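Local coordinates for protein porin (Rhodobacter capsulatus, PDB 2POR) that forms homotrimers whose barrel channels let small hydrophilic solutes, up to about 0.6 kDa, diffuse passively across the bacterial outer membrane, at residues M13-D17 and D18-S22; A78-L82 and F83-Y87; S238-A242 and T243-G247; Y269-G272 and G273-I277. All coordinates share one frame; numbering follows the deposited sequence.

Interaction 1: M13-D17 and D18-S22. With CA (calcium ion), chain D; C8E ((hydroxyethyloxy)tri(ethyloxy)octane), chain F.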
loop_
_atom_site.group_PDB
_atom_site.type_symbol
_atom_site.label_atom_id
_atom_site.label_comp_id
_atom_site.label_asym_id
_atom_site.label_seq_id
_atom_site.Cartn_x
_atom_site.Cartn_y
_atom_site.Cartn_z
ATOM N N MET A 13 -14.864 9.569 19.430
ATOM C CA MET A 13 -13.885 9.237 20.443
ATOM C C MET A 13 -13.599 10.552 21.195
ATOM O O MET A 13 -13.505 11.610 20.564
ATOM C CB MET A 13 -12.621 8.689 19.746
ATOM C CG MET A 13 -11.448 8.406 20.706
ATOM S SD MET A 13 -10.491 9.879 21.190
ATOM C CE MET A 13 -9.913 10.286 19.569
ATOM N N TYR A 14 -13.432 10.514 22.498
ATOM C CA TYR A 14 -13.234 11.683 23.349
ATOM C C TYR A 14 -11.802 11.600 23.810
ATOM O O TYR A 14 -11.466 10.630 24.497
ATOM C CB TYR A 14 -14.133 11.588 24.533
ATOM C CG TYR A 14 -14.030 12.785 25.441
ATOM C CD1 TYR A 14 -14.607 13.969 25.013
ATOM C CD2 TYR A 14 -13.423 12.654 26.678
ATOM C CE1 TYR A 14 -14.595 15.063 25.847
ATOM C CE2 TYR A 14 -13.407 13.748 27.519
ATOM C CZ TYR A 14 -13.997 14.935 27.092
ATOM O OH TYR A 14 -13.990 16.036 27.937
ATOM N N ASN A 15 -10.956 12.599 23.516
ATOM C CA ASN A 15 -9.519 12.512 23.829
ATOM C C ASN A 15 -9.117 13.029 25.215
ATOM O O ASN A 15 -7.940 13.110 25.583
ATOM C CB ASN A 15 -8.693 13.275 22.755
ATOM C CG ASN A 15 -9.025 14.762 22.670
ATOM O OD1 ASN A 15 -9.640 15.323 23.580
ATOM N ND2 ASN A 15 -8.789 15.460 21.573
ATOM N N GLY A 16 -10.093 13.347 26.043
ATOM C CA GLY A 16 -9.792 13.901 27.346
ATOM C C GLY A 16 -10.390 15.285 27.400
ATOM O O GLY A 16 -10.798 15.730 28.471
ATOM N N ASP A 17 -10.523 15.965 26.250
ATOM C CA ASP A 17 -11.059 17.337 26.172
ATOM C C ASP A 17 -12.127 17.549 25.096
ATOM O O ASP A 17 -13.130 18.254 25.280
ATOM C CB ASP A 17 -9.868 18.339 25.930
ATOM C CG ASP A 17 -8.707 18.300 26.966
ATOM O OD1 ASP A 17 -8.916 18.650 28.142
ATOM O OD2 ASP A 17 -7.594 17.892 26.593
ATOM N N ASP A 18 -11.958 16.895 23.943
ATOM C CA ASP A 18 -12.896 17.046 22.849
ATOM C C ASP A 18 -13.226 15.699 22.207
ATOM O O ASP A 18 -12.450 14.742 22.317
ATOM C CB ASP A 18 -12.329 17.905 21.743
ATOM C CG ASP A 18 -12.228 19.320 22.246
ATOM O OD1 ASP A 18 -13.246 19.996 22.320
ATOM O OD2 ASP A 18 -11.122 19.710 22.593
ATOM N N TRP A 19 -14.386 15.697 21.560
ATOM C CA TRP A 19 -14.878 14.586 20.758
ATOM C C TRP A 19 -14.350 14.744 19.333
ATOM O O TRP A 19 -14.218 15.874 18.850
ATOM C CB TRP A 19 -16.419 14.575 20.718
ATOM C CG TRP A 19 -17.010 14.101 22.031
ATOM C CD1 TRP A 19 -17.442 14.992 22.973
ATOM C CD2 TRP A 19 -17.134 12.795 22.435
ATOM N NE1 TRP A 19 -17.837 14.247 23.982
ATOM C CE2 TRP A 19 -17.668 12.944 23.704
ATOM C CE3 TRP A 19 -16.875 11.535 21.922
ATOM C CZ2 TRP A 19 -17.950 11.844 24.479
ATOM C CZ3 TRP A 19 -17.156 10.429 22.701
ATOM C CH2 TRP A 19 -17.690 10.588 23.964
ATOM N N ASN A 20 -14.008 13.652 18.648
ATOM C CA ASN A 20 -13.644 13.667 17.249
ATOM C C ASN A 20 -14.283 12.461 16.576
ATOM O O ASN A 20 -14.457 11.432 17.245
ATOM C CB ASN A 20 -12.150 13.522 17.039
ATOM C CG ASN A 20 -11.411 14.859 17.021
ATOM O OD1 ASN A 20 -11.340 15.535 15.982
ATOM N ND2 ASN A 20 -10.801 15.126 18.160
ATOM N N PHE A 21 -14.572 12.555 15.287
ATOM C CA PHE A 21 -14.965 11.384 14.488
ATOM C C PHE A 21 -13.731 10.485 14.371
ATOM O O PHE A 21 -12.608 10.993 14.238
ATOM C CB PHE A 21 -15.410 11.793 13.068
ATOM C CG PHE A 21 -16.638 12.695 12.906
ATOM C CD1 PHE A 21 -17.626 12.759 13.877
ATOM C CD2 PHE A 21 -16.729 13.447 11.751
ATOM C CE1 PHE A 21 -18.693 13.594 13.660
ATOM C CE2 PHE A 21 -17.810 14.278 11.552
ATOM C CZ PHE A 21 -18.784 14.345 12.510
ATOM N N SER A 22 -13.855 9.152 14.439
ATOM C CA SER A 22 -12.733 8.248 14.311
ATOM C C SER A 22 -13.226 7.015 13.538
ATOM O O SER A 22 -14.194 6.381 13.950
ATOM C CB SER A 22 -12.258 7.859 15.668
ATOM O OG SER A 22 -11.042 7.149 15.542
HETATM CA CA CA D . -11.152 15.528 13.806
HETATM C C1 C8E F . -19.251 2.094 29.708
HETATM C C2 C8E F . -19.452 2.051 28.179
HETATM C C3 C8E F . -20.014 3.321 27.520
HETATM C C4 C8E F . -19.056 4.505 27.334
HETATM C C5 C8E F . -19.825 5.564 26.555
HETATM C C6 C8E F . -19.117 6.902 26.471
HETATM C C7 C8E F . -20.118 8.040 26.202
HETATM C C8 C8E F . -20.440 8.313 24.725
HETATM O O9 C8E F . -21.671 8.992 24.362
HETATM C C10 C8E F . -21.622 10.410 24.068
HETATM C C11 C8E F . -21.656 10.993 22.642
HETATM O O12 C8E F . -21.972 12.395 22.545
HETATM C C13 C8E F . -20.871 13.279 22.254
HETATM C C14 C8E F . -20.929 14.359 21.145
HETATM O O15 C8E F . -20.795 14.071 19.735
HETATM C C16 C8E F . -19.721 14.807 19.124
HETATM C C17 C8E F . -19.648 14.920 17.609
HETATM O O18 C8E F . -18.583 15.657 17.013
HETATM C C19 C8E F . -19.119 16.670 16.160
HETATM C C20 C8E F . -19.086 18.118 16.640
HETATM O O21 C8E F . -19.776 19.032 15.787
HETATM O O HOH W 1 -11.016 13.162 20.425
HETATM O O HOH W 2 -11.059 13.198 13.526
#
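Trp19 lays one face of its indole against Tyr14: Tyr14 CB sits 3.5 Å from the centroid of the six-membered ring and only 4° off its normal, a CH-pi contact. The tyrosine ring meets the five-membered ring obliquely, Tyr14 CD1 lying 3.4 Å from Trp19 NE1 with the planes at 48°. The opposite indole face carries a detergent chain, whose C13 is 3.5 Å from Trp19 CE2, so the indole is sandwiched between tyrosine and amphiphile. With the indole cut back to a single methyl, as in an alanine here, Tyr14 CB would probably lose the ring it lies on and the detergent the surface it rests against. The pair closes a beta hairpin of the porin barrel, in which strands 2-14 and 19-34 are antiparallel neighbours; Tyr14 and Trp19 form a non-hydrogen-bonded pair, followed by the hydrogen-bonded pair Met13-Asn20. The connection is organised by Asn15. With CG between the backbone N and the carbonyl carbon (chi1 61°), its OD1 accepts from Asp17 N at 2.9 Å in an Asx turn and from Asp18 N at 2.8 Å. On the face carrying Met13 and Asn20, a water donates to Met13 O and Asp18 O and accepts from Asn20 ND2. Asn20 OD1 binds calcium at 2.2 Å, and Asn116, Asp136, Lys138 and Gly140 of the second subunit complete much of that site; Asn20 also has a polar partner in Thr142 of that subunit.

Interaction 2: A78-L82 and F83-Y87. With CA (calcium ion), chain B.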
loop_
_atom_site.group_PDB
_atom_site.type_symbol
_atom_site.label_atom_id
_atom_site.label_comp_id
_atom_site.label_asym_id
_atom_site.label_seq_id
_atom_site.Cartn_x
_atom_site.Cartn_y
_atom_site.Cartn_z
ATOM N N ALA A 78 7.529 -14.941 22.857
ATOM C CA ALA A 78 7.024 -16.171 23.475
ATOM C C ALA A 78 5.984 -16.012 24.550
ATOM O O ALA A 78 4.942 -16.677 24.504
ATOM C CB ALA A 78 8.164 -16.907 24.046
ATOM N N SER A 79 6.135 -15.100 25.520
ATOM C CA SER A 79 5.131 -14.898 26.539
ATOM C C SER A 79 3.828 -14.343 26.006
ATOM O O SER A 79 2.758 -14.847 26.362
ATOM C CB SER A 79 5.645 -13.953 27.628
ATOM O OG SER A 79 6.899 -14.433 28.084
ATOM N N GLU A 80 3.845 -13.312 25.161
ATOM C CA GLU A 80 2.632 -12.746 24.622
ATOM C C GLU A 80 1.929 -13.810 23.757
ATOM O O GLU A 80 0.708 -13.881 23.862
ATOM C CB GLU A 80 2.982 -11.552 23.781
ATOM C CG GLU A 80 1.705 -10.833 23.440
ATOM C CD GLU A 80 1.818 -9.434 22.886
ATOM O OE1 GLU A 80 2.892 -8.846 22.851
ATOM O OE2 GLU A 80 0.796 -8.853 22.531
ATOM N N ALA A 81 2.681 -14.605 22.981
ATOM C CA ALA A 81 2.171 -15.686 22.122
ATOM C C ALA A 81 1.346 -16.662 22.989
ATOM O O ALA A 81 0.261 -17.083 22.568
ATOM C CB ALA A 81 3.326 -16.447 21.476
ATOM N N LEU A 82 1.737 -16.986 24.227
ATOM C CA LEU A 82 0.919 -17.848 25.071
ATOM C C LEU A 82 -0.096 -17.150 25.938
ATOM O O LEU A 82 -1.177 -17.718 26.102
ATOM C CB LEU A 82 1.803 -18.720 25.978
ATOM C CG LEU A 82 2.859 -19.561 25.276
ATOM C CD1 LEU A 82 3.479 -20.549 26.233
ATOM C CD2 LEU A 82 2.226 -20.269 24.110
ATOM N N PHE A 83 0.079 -15.928 26.494
ATOM C CA PHE A 83 -0.883 -15.384 27.465
ATOM C C PHE A 83 -1.726 -14.241 26.979
ATOM O O PHE A 83 -2.730 -13.944 27.628
ATOM C CB PHE A 83 -0.160 -14.943 28.779
ATOM C CG PHE A 83 0.826 -16.010 29.277
ATOM C CD1 PHE A 83 0.404 -17.321 29.478
ATOM C CD2 PHE A 83 2.160 -15.689 29.474
ATOM C CE1 PHE A 83 1.317 -18.271 29.856
ATOM C CE2 PHE A 83 3.063 -16.647 29.853
ATOM C CZ PHE A 83 2.639 -17.938 30.038
ATOM N N GLY A 84 -1.378 -13.608 25.836
ATOM C CA GLY A 84 -2.177 -12.519 25.299
ATOM C C GLY A 84 -2.300 -11.277 26.185
ATOM O O GLY A 84 -1.446 -10.983 27.027
ATOM N N ASP A 85 -3.371 -10.524 25.978
ATOM C CA ASP A 85 -3.636 -9.255 26.635
ATOM C C ASP A 85 -4.867 -9.306 27.501
ATOM O O ASP A 85 -5.581 -10.298 27.496
ATOM C CB ASP A 85 -3.809 -8.140 25.576
ATOM C CG ASP A 85 -2.470 -7.832 24.911
ATOM O OD1 ASP A 85 -1.434 -7.841 25.570
ATOM O OD2 ASP A 85 -2.456 -7.643 23.708
ATOM N N LEU A 86 -5.171 -8.244 28.242
ATOM C CA LEU A 86 -6.335 -8.181 29.100
ATOM C C LEU A 86 -7.487 -7.737 28.213
ATOM O O LEU A 86 -7.287 -7.434 27.017
ATOM C CB LEU A 86 -6.083 -7.190 30.262
ATOM C CG LEU A 86 -4.904 -7.462 31.186
ATOM C CD1 LEU A 86 -5.017 -6.428 32.294
ATOM C CD2 LEU A 86 -4.902 -8.867 31.812
ATOM N N TYR A 87 -8.699 -7.710 28.761
ATOM C CA TYR A 87 -9.910 -7.348 28.023
ATOM C C TYR A 87 -9.776 -6.005 27.293
ATOM O O TYR A 87 -9.486 -4.996 27.910
ATOM C CB TYR A 87 -11.109 -7.298 29.004
ATOM C CG TYR A 87 -12.437 -6.996 28.314
ATOM C CD1 TYR A 87 -13.031 -7.923 27.458
ATOM C CD2 TYR A 87 -13.033 -5.771 28.527
ATOM C CE1 TYR A 87 -14.220 -7.601 26.825
ATOM C CE2 TYR A 87 -14.210 -5.441 27.893
ATOM C CZ TYR A 87 -14.782 -6.360 27.051
ATOM O OH TYR A 87 -15.926 -5.991 26.391
HETATM CA CA CA B . 1.770 -6.587 22.759
HETATM O O HOH W 3 -1.744 -10.091 22.209
HETATM O O HOH W 4 -0.490 -6.219 22.362
HETATM O O HOH W 5 0.929 -6.831 24.868
HETATM O O HOH W 6 3.857 -5.937 23.809
HETATM O O HOH W 7 1.444 -4.252 23.046
#
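Phe83 closes the last turn of helix 78-83, its N donating to Ser79 O at 2.9 Å. Its CG stands anti to the carbonyl carbon (chi1 -46°), which brings the ring back along the helix: Phe83 CD2 comes 3.3 Å from Ser79 O, and Leu82 CB lies over one ring face, 4.1 Å from the centroid in a CH-pi contact. Gly84 N still donates to Glu80 O at 2.9 Å, but its phi of 62° takes the chain out of helical geometry. Asp85 then turns its carboxylate back towards Glu80, the two groups crossing with planes 58° apart and Glu80 OE2 3.7 Å from Asp85 OD2. A water donates to both of these oxygens and bridges them, while Asp85 OD1 also accepts from Ile102 N. Glu80 is extended beyond CG and grips calcium through both carboxylate oxygens, OE1 and OE2 each at 2.5 Å; Asp108 is the other protein ligand. Helix and metal site both belong to the long connection between barrel strands 68-73 and 118-125. Two of the metal's waters donate to Asp85, one to OD2 and the other to OD1. Asp85 is thus a second-shell residue that holds coordinated water, and the calcium together with these waters probably offsets the repulsion between two neighbouring carboxylates.

Interaction 3: S238-A242 and T243-G247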
loop_
_atom_site.group_PDB
_atom_site.type_symbol
_atom_site.label_atom_id
_atom_site.label_comp_id
_atom_site.label_asym_id
_atom_site.label_seq_id
_atom_site.Cartn_x
_atom_site.Cartn_y
_atom_site.Cartn_z
ATOM N N SER A 238 -17.688 -10.640 31.080
ATOM C CA SER A 238 -18.728 -11.639 31.112
ATOM C C SER A 238 -19.758 -11.311 30.074
ATOM O O SER A 238 -20.077 -10.137 29.828
ATOM C CB SER A 238 -19.403 -11.669 32.467
ATOM O OG SER A 238 -20.128 -12.894 32.592
ATOM N N THR A 239 -20.284 -12.378 29.489
ATOM C CA THR A 239 -21.309 -12.239 28.471
ATOM C C THR A 239 -22.681 -12.736 28.911
ATOM O O THR A 239 -22.820 -13.869 29.370
ATOM C CB THR A 239 -20.854 -12.999 27.239
ATOM O OG1 THR A 239 -19.576 -12.503 26.861
ATOM C CG2 THR A 239 -21.801 -12.797 26.080
ATOM N N PHE A 240 -23.694 -11.904 28.762
ATOM C CA PHE A 240 -25.094 -12.236 29.021
ATOM C C PHE A 240 -25.916 -11.896 27.766
ATOM O O PHE A 240 -26.302 -10.742 27.489
ATOM C CB PHE A 240 -25.709 -11.437 30.193
ATOM C CG PHE A 240 -24.827 -10.392 30.864
ATOM C CD1 PHE A 240 -23.846 -10.796 31.763
ATOM C CD2 PHE A 240 -25.025 -9.052 30.576
ATOM C CE1 PHE A 240 -23.059 -9.857 32.386
ATOM C CE2 PHE A 240 -24.231 -8.118 31.206
ATOM C CZ PHE A 240 -23.254 -8.523 32.103
ATOM N N GLY A 241 -26.154 -12.920 26.952
ATOM C CA GLY A 241 -26.908 -12.738 25.736
ATOM C C GLY A 241 -26.033 -12.118 24.647
ATOM O O GLY A 241 -24.987 -12.655 24.255
ATOM N N ALA A 242 -26.504 -10.979 24.150
ATOM C CA ALA A 242 -25.776 -10.218 23.147
ATOM C C ALA A 242 -24.784 -9.232 23.797
ATOM O O ALA A 242 -23.993 -8.640 23.064
ATOM C CB ALA A 242 -26.795 -9.454 22.306
ATOM N N THR A 243 -24.788 -9.038 25.125
ATOM C CA THR A 243 -23.998 -8.057 25.848
ATOM C C THR A 243 -22.785 -8.608 26.527
ATOM O O THR A 243 -22.908 -9.519 27.345
ATOM C CB THR A 243 -24.835 -7.370 26.931
ATOM O OG1 THR A 243 -26.016 -6.913 26.286
ATOM C CG2 THR A 243 -24.162 -6.163 27.558
ATOM N N THR A 244 -21.616 -8.076 26.200
ATOM C CA THR A 244 -20.429 -8.386 26.978
ATOM C C THR A 244 -20.084 -7.098 27.725
ATOM O O THR A 244 -20.269 -5.985 27.197
ATOM C CB THR A 244 -19.326 -8.771 26.070
ATOM O OG1 THR A 244 -19.820 -9.919 25.371
ATOM C CG2 THR A 244 -18.008 -9.004 26.808
ATOM N N VAL A 245 -19.678 -7.264 28.980
ATOM C CA VAL A 245 -19.273 -6.181 29.877
ATOM C C VAL A 245 -17.946 -6.651 30.448
ATOM O O VAL A 245 -17.759 -7.853 30.687
ATOM C CB VAL A 245 -20.303 -5.978 31.004
ATOM C CG1 VAL A 245 -19.825 -4.969 32.036
ATOM C CG2 VAL A 245 -21.557 -5.371 30.399
ATOM N N GLY A 246 -16.981 -5.734 30.574
ATOM C CA GLY A 246 -15.684 -6.109 31.099
ATOM C C GLY A 246 -14.790 -4.922 31.445
ATOM O O GLY A 246 -15.102 -3.776 31.084
ATOM N N GLY A 247 -13.668 -5.192 32.106
ATOM C CA GLY A 247 -12.764 -4.133 32.475
ATOM C C GLY A 247 -11.472 -4.730 32.935
ATOM O O GLY A 247 -11.380 -5.953 33.055
HETATM O O HOH W 8 -21.395 -9.172 23.068
#
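Ser238 faces Val245 as a hydrogen-bonded antiparallel pair: Ser238 N donates to Val245 O at 2.8 Å, and Val245 N returns the bond to Ser238 O. The serine hydroxyl has its partner outside the hairpin, at Thr195. Thr239 opposes Thr244 in the non-hydrogen-bonded position, with CA atoms 4.2 Å apart, and the side chains cross obliquely so that Thr239 OG1 and Thr244 OG1 lie 3.0 Å from each other. The pairing puts both side chains on one face, and with each hydroxyl anti to the carbonyl carbon (chi1 -56° in Thr239) it is the oxygens that meet. Replacing Thr239 with a valine would probably leave Thr244 OG1 without this hydroxyl neighbour and more dependent on the water it shares with Ala242 O. The segments form a tight beta hairpin between barrel strands 226-240 and 243-254, reversed by a type II' turn from Phe240 to Thr243. Phe240 N donates to Thr243 O at 2.9 Å; the return bond, Thr243 N to Phe240 O, is longer at 3.3 Å and comes from above the carbonyl plane. The Phe240 side chain has an unusual, nearly eclipsed chi1 of 3° and lies across the neighbouring strand, with Thr243 O over one ring face and Phe240 CE2 3.9 Å from Val245 CG2. Gly241 takes the first corner of the turn with positive phi, and Ala242 follows at the second, its O accepting from the water at 2.7 Å.

Interaction 4: Y269-G272 and G273-I277. With C8E ((hydroxyethyloxy)tri(ethyloxy)octane), chain G.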
loop_
_atom_site.group_PDB
_atom_site.type_symbol
_atom_site.label_atom_id
_atom_site.label_comp_id
_atom_site.label_asym_id
_atom_site.label_seq_id
_atom_site.Cartn_x
_atom_site.Cartn_y
_atom_site.Cartn_z
ATOM N N TYR A 269 -22.350 -4.814 22.379
ATOM C CA TYR A 269 -23.618 -5.404 22.111
ATOM C C TYR A 269 -23.549 -5.994 20.723
ATOM O O TYR A 269 -23.378 -5.280 19.733
ATOM C CB TYR A 269 -24.633 -4.315 22.202
ATOM C CG TYR A 269 -26.001 -4.911 22.014
ATOM C CD1 TYR A 269 -26.624 -5.520 23.085
ATOM C CD2 TYR A 269 -26.574 -4.899 20.762
ATOM C CE1 TYR A 269 -27.846 -6.137 22.890
ATOM C CE2 TYR A 269 -27.788 -5.518 20.561
ATOM C CZ TYR A 269 -28.419 -6.134 21.628
ATOM O OH TYR A 269 -29.640 -6.758 21.418
ATOM N N ASP A 270 -23.732 -7.287 20.590
ATOM C CA ASP A 270 -23.653 -7.927 19.296
ATOM C C ASP A 270 -24.943 -7.753 18.486
ATOM O O ASP A 270 -26.019 -8.124 18.954
ATOM C CB ASP A 270 -23.327 -9.400 19.567
ATOM C CG ASP A 270 -22.944 -10.252 18.362
ATOM O OD1 ASP A 270 -23.115 -9.799 17.237
ATOM O OD2 ASP A 270 -22.446 -11.367 18.546
ATOM N N LEU A 271 -24.881 -7.197 17.280
ATOM C CA LEU A 271 -26.029 -7.029 16.401
ATOM C C LEU A 271 -26.158 -8.227 15.450
ATOM O O LEU A 271 -27.064 -8.274 14.632
ATOM C CB LEU A 271 -25.883 -5.793 15.533
ATOM C CG LEU A 271 -25.729 -4.422 16.195
ATOM C CD1 LEU A 271 -25.551 -3.340 15.142
ATOM C CD2 LEU A 271 -26.936 -4.138 17.012
ATOM N N GLY A 272 -25.207 -9.135 15.454
ATOM C CA GLY A 272 -25.151 -10.265 14.574
ATOM C C GLY A 272 -24.560 -9.930 13.218
ATOM O O GLY A 272 -24.419 -8.763 12.852
ATOM N N GLY A 273 -24.143 -10.928 12.437
ATOM C CA GLY A 273 -23.744 -10.703 11.069
ATOM C C GLY A 273 -22.330 -10.125 10.964
ATOM O O GLY A 273 -21.855 -9.917 9.857
ATOM N N GLY A 274 -21.619 -9.935 12.084
ATOM C CA GLY A 274 -20.265 -9.374 12.109
ATOM C C GLY A 274 -20.262 -7.925 12.627
ATOM O O GLY A 274 -19.227 -7.276 12.519
ATOM N N ALA A 275 -21.355 -7.387 13.167
ATOM C CA ALA A 275 -21.428 -6.018 13.628
ATOM C C ALA A 275 -21.747 -5.968 15.105
ATOM O O ALA A 275 -22.480 -6.817 15.621
ATOM C CB ALA A 275 -22.509 -5.259 12.874
ATOM N N SER A 276 -21.162 -5.011 15.830
ATOM C CA SER A 276 -21.427 -4.809 17.238
ATOM C C SER A 276 -21.310 -3.313 17.579
ATOM O O SER A 276 -20.635 -2.559 16.860
ATOM C CB SER A 276 -20.445 -5.651 18.082
ATOM O OG SER A 276 -19.085 -5.569 17.684
ATOM N N ILE A 277 -22.038 -2.847 18.583
ATOM C CA ILE A 277 -21.973 -1.476 19.066
ATOM C C ILE A 277 -21.020 -1.614 20.238
ATOM O O ILE A 277 -21.188 -2.528 21.064
ATOM C CB ILE A 277 -23.368 -1.024 19.513
ATOM C CG1 ILE A 277 -24.280 -0.947 18.333
ATOM C CG2 ILE A 277 -23.307 0.363 20.154
ATOM C CD1 ILE A 277 -25.731 -0.765 18.817
HETATM C C1 C8E G . -22.999 14.863 15.096
HETATM C C2 C8E G . -22.754 13.496 15.775
HETATM C C3 C8E G . -22.467 12.460 14.710
HETATM C C4 C8E G . -22.250 11.087 15.317
HETATM C C5 C8E G . -21.993 10.103 14.184
HETATM C C6 C8E G . -21.894 8.671 14.682
HETATM C C7 C8E G . -21.535 7.757 13.529
HETATM C C8 C8E G . -21.381 6.301 13.938
HETATM O O9 C8E G . -22.534 5.512 14.232
HETATM C C10 C8E G . -22.431 4.760 15.458
HETATM C C11 C8E G . -22.794 5.348 16.837
HETATM O O12 C8E G . -22.953 4.457 17.960
HETATM C C13 C8E G . -24.333 4.185 18.297
HETATM C C14 C8E G . -25.144 2.996 17.733
HETATM O O15 C8E G . -25.409 2.884 16.315
HETATM C C16 C8E G . -25.987 1.624 15.914
HETATM C C17 C8E G . -27.308 1.506 15.123
HETATM O O18 C8E G . -28.587 1.725 15.725
HETATM C C19 C8E G . -29.101 0.522 16.307
HETATM C C20 C8E G . -30.313 -0.185 15.683
HETATM O O21 C8E G . -30.644 -1.417 16.331
HETATM O O HOH W 9 -21.840 -10.346 14.927
#
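Tyr269 and Ile277 form a hydrogen-bonded antiparallel pair, Tyr269 N to Ile277 O at 2.9 Å and Ile277 N to Tyr269 O at 3.0 Å, while the short strand axes run at 150° to each other. Among the side chains, Leu271 reaches diagonally over to Ile277: its CG is anti to the carbonyl carbon (chi1 -59°), and Leu271 CD2 comes 4.0 Å from Ile277 CD1. The same methyl carbon, CD2, lies in plane at the edge of the Tyr269 ring. Ile277 also meets a bound detergent, its CD1 lying 3.8 Å from C16 of that chain, which suggests that Ile277 looks towards the membrane. Nearer the turn the hairpin meets the second subunit, whose Thr35 packs on Leu271 and whose Phe41 packs on Ala275. A chi1 of -169° swings the Asp270 carboxylate towards the turn. There OD1 accepts from Gly272 N at 2.8 Å, from above the carboxylate plane, and from a water that in turn accepts from Gly274 N. Leu271 N donates to Ala275 O at 2.9 Å, whereas the turn-closing bond from Ala275 N to Gly272 O is weak. Gly273 and Gly274 occupy the corners with positive phi. Together these features define a hairpin of the porin barrel with a type I' turn from Gly272 to Ala275, an Asx turn at Asp270, and a classic beta bulge in which Leu271 and Gly272 both face Ala275.

The four contacts follow one another along the chain, and three are hairpin ends of the 16-stranded antiparallel barrel: interaction 1 joins strands 2-14 and 19-34, interaction 3 strands 226-240 and 243-254, interaction 4 strands 258-272 and 275-284. Interactions 3 and 4 are closest, centres about 13 Å apart, because strands 243-254 and 258-272 are neighbours; Ala242 O and Asp270 N, 2.8 Å apart, are probably hydrogen-bonded. Interaction 2 belongs to the long connection between strands 68-73 and 118-125, and reaches interaction 3 where Tyr87 CD2 packs 3.5 Å from Gly246 C. Interactions 1 and 4, centres about 23 Å apart, both touch the second subunit, so these two hairpin ends take part in contacts between subunits of the trimer.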